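Local coordinates for protein (GYP1P) (Saccharomyces cerevisiae, PDB 1FKM) that stimulates GTP hydrolysis by Ypt/Rab GTPases such as YPT1 and YPT7, through its TBC domain, which supplies arginine and glutamine fingers in trans, at residues Ile101-Phe106 and Phe140-Leu145. Sequence-based numbering, arbitrary orientation.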
loop_
_atom_site.group_PDB
_atom_site.type_symbol
_atom_site.label_atom_id
_atom_site.label_comp_id
_atom_site.label_asym_id
_atom_site.label_seq_id
_atom_site.Cartn_x
_atom_site.Cartn_y
_atom_site.Cartn_z
ATOM N N ILE A 101 -14.251 7.722 -0.122
ATOM C CA ILE A 101 -14.728 6.345 -0.268
ATOM C C ILE A 101 -15.672 5.997 0.878
ATOM O O ILE A 101 -15.272 5.998 2.042
ATOM C CB ILE A 101 -13.548 5.336 -0.280
ATOM C CG1 ILE A 101 -12.577 5.692 -1.412
ATOM C CG2 ILE A 101 -14.075 3.913 -0.484
ATOM C CD1 ILE A 101 -11.291 4.881 -1.399
ATOM N N PRO A 102 -16.938 5.687 0.557
ATOM C CA PRO A 102 -17.979 5.338 1.531
ATOM C C PRO A 102 -17.587 4.294 2.572
ATOM O O PRO A 102 -17.902 4.433 3.757
ATOM C CB PRO A 102 -19.127 4.864 0.646
ATOM C CG PRO A 102 -18.976 5.730 -0.565
ATOM C CD PRO A 102 -17.482 5.658 -0.813
ATOM N N LEU A 103 -16.912 3.244 2.119
ATOM C CA LEU A 103 -16.488 2.168 3.006
ATOM C C LEU A 103 -15.869 2.678 4.307
ATOM O O LEU A 103 -16.148 2.156 5.387
ATOM C CB LEU A 103 -15.463 1.280 2.286
ATOM C CG LEU A 103 -14.851 0.137 3.102
ATOM C CD1 LEU A 103 -15.926 -0.910 3.381
ATOM C CD2 LEU A 103 -13.684 -0.488 2.336
ATOM N N TYR A 104 -15.046 3.716 4.204
ATOM C CA TYR A 104 -14.351 4.224 5.369
ATOM C C TYR A 104 -15.136 5.050 6.369
ATOM O O TYR A 104 -14.608 5.414 7.414
ATOM C CB TYR A 104 -13.063 4.931 4.915
ATOM C CG TYR A 104 -12.171 3.962 4.155
ATOM C CD1 TYR A 104 -11.316 3.099 4.839
ATOM C CD2 TYR A 104 -12.293 3.803 2.768
ATOM C CE1 TYR A 104 -10.617 2.088 4.170
ATOM C CE2 TYR A 104 -11.595 2.800 2.089
ATOM C CZ TYR A 104 -10.764 1.941 2.800
ATOM O OH TYR A 104 -10.117 0.910 2.150
ATOM N N GLN A 105 -16.406 5.320 6.082
ATOM C CA GLN A 105 -17.211 6.065 7.035
ATOM C C GLN A 105 -18.047 5.118 7.885
ATOM O O GLN A 105 -18.634 5.530 8.879
ATOM C CB GLN A 105 -18.115 7.082 6.334
ATOM C CG GLN A 105 -17.371 8.301 5.813
ATOM C CD GLN A 105 -16.781 8.085 4.436
ATOM O OE1 GLN A 105 -17.513 7.949 3.458
ATOM N NE2 GLN A 105 -15.454 8.053 4.349
ATOM N N PHE A 106 -18.103 3.846 7.498
ATOM C CA PHE A 106 -18.863 2.873 8.273
ATOM C C PHE A 106 -18.172 2.691 9.618
ATOM O O PHE A 106 -16.947 2.597 9.682
ATOM C CB PHE A 106 -18.935 1.535 7.536
ATOM C CG PHE A 106 -19.811 1.562 6.316
ATOM C CD1 PHE A 106 -21.135 1.994 6.403
ATOM C CD2 PHE A 106 -19.319 1.154 5.080
ATOM C CE1 PHE A 106 -21.957 2.018 5.272
ATOM C CE2 PHE A 106 -20.126 1.175 3.947
ATOM C CZ PHE A 106 -21.450 1.609 4.043
ATOM N N PHE A 140 -4.685 -2.991 1.770
ATOM C CA PHE A 140 -4.690 -4.351 2.310
ATOM C C PHE A 140 -6.077 -4.678 2.846
ATOM O O PHE A 140 -6.641 -5.725 2.534
ATOM C CB PHE A 140 -3.703 -4.483 3.477
ATOM C CG PHE A 140 -2.268 -4.611 3.059
ATOM C CD1 PHE A 140 -1.877 -5.586 2.149
ATOM C CD2 PHE A 140 -1.300 -3.767 3.594
ATOM C CE1 PHE A 140 -0.545 -5.720 1.777
ATOM C CE2 PHE A 140 0.037 -3.894 3.228
ATOM C CZ PHE A 140 0.415 -4.870 2.320
ATOM N N PHE A 141 -6.603 -3.773 3.671
ATOM C CA PHE A 141 -7.914 -3.956 4.296
ATOM C C PHE A 141 -8.985 -4.199 3.253
ATOM O O PHE A 141 -9.723 -5.178 3.325
ATOM C CB PHE A 141 -8.297 -2.723 5.134
ATOM C CG PHE A 141 -9.587 -2.886 5.894
ATOM C CD1 PHE A 141 -9.635 -3.652 7.054
ATOM C CD2 PHE A 141 -10.763 -2.310 5.425
ATOM C CE1 PHE A 141 -10.837 -3.849 7.735
ATOM C CE2 PHE A 141 -11.972 -2.501 6.100
ATOM C CZ PHE A 141 -12.011 -3.271 7.252
ATOM N N GLU A 142 -9.059 -3.294 2.286
ATOM C CA GLU A 142 -10.049 -3.369 1.219
ATOM C C GLU A 142 -9.903 -4.621 0.352
ATOM O O GLU A 142 -10.889 -5.286 0.050
ATOM C CB GLU A 142 -9.952 -2.102 0.366
ATOM C CG GLU A 142 -10.867 -2.063 -0.819
ATOM C CD GLU A 142 -10.945 -0.675 -1.426
ATOM O OE1 GLU A 142 -10.771 0.323 -0.681
ATOM O OE2 GLU A 142 -11.193 -0.589 -2.640
ATOM N N THR A 143 -8.677 -4.944 -0.049
ATOM C CA THR A 143 -8.445 -6.133 -0.865
ATOM C C THR A 143 -8.770 -7.423 -0.104
ATOM O O THR A 143 -9.398 -8.342 -0.644
ATOM C CB THR A 143 -6.983 -6.179 -1.351
ATOM O OG1 THR A 143 -6.729 -5.031 -2.170
ATOM C CG2 THR A 143 -6.719 -7.440 -2.160
ATOM N N PHE A 144 -8.355 -7.505 1.153
ATOM C CA PHE A 144 -8.641 -8.702 1.936
ATOM C C PHE A 144 -10.140 -8.844 2.198
ATOM O O PHE A 144 -10.647 -9.952 2.364
ATOM C CB PHE A 144 -7.860 -8.663 3.248
ATOM C CG PHE A 144 -6.377 -8.777 3.061
ATOM C CD1 PHE A 144 -5.842 -9.067 1.807
ATOM C CD2 PHE A 144 -5.509 -8.593 4.134
ATOM C CE1 PHE A 144 -4.462 -9.168 1.621
ATOM C CE2 PHE A 144 -4.136 -8.692 3.957
ATOM C CZ PHE A 144 -3.610 -8.979 2.699
ATOM N N LEU A 145 -10.844 -7.718 2.227
ATOM C CA LEU A 145 -12.290 -7.719 2.440
ATOM C C LEU A 145 -13.002 -8.410 1.281
ATOM O O LEU A 145 -14.023 -9.053 1.486
ATOM C CB LEU A 145 -12.831 -6.287 2.519
ATOM C CG LEU A 145 -13.325 -5.663 3.822
ATOM C CD1 LEU A 145 -13.882 -4.275 3.505
ATOM C CD2 LEU A 145 -14.408 -6.526 4.463
#
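The phenol of Y104 reaches across to helix 133-145 and donates a hydrogen bond from OH to OE1 of E142, 3.0 Å away. The carboxylate oxygen meets the ring edge-on, in its plane, and accepts through its anti lone pair; the ring and carboxylate planes are turned 41° apart. Y104 OH also rests 3.5 Å from CB of E142, which makes this the tight end of the contact. E142 carries CG anti to the backbone N (chi1 177°) and runs on extended, bringing its carboxylate across the end of the phenol, the two side chains crossing at about a right angle. Its other oxygen, OE2, sits close to OE2 of E158, which would favour a proton shared between them or held by one. M247 of helix 247-261 touches both Y104 and E142.

Beside the bond the packing is close and apolar: L103 and L145 meet tip to tip by their methyls, CD1 to CD1 at 3.9 Å. It is looser where L103 CD2 stays 4.3 Å from E142 OE1. The backbones keep well apart, with 8.7 Å between the CA atoms of L103 and E142. On the far side of the 3-10 turn, P102 and Q105 lie exposed on the surface of the molecule, where Q105 touches a neighbour in the crystal.

The arrangement ties the loop leading into helix 107-123 to helix 133-145 within the all-helical TBC domain, with the Y104 side chain about 9 Å from that of the arginine finger, R96.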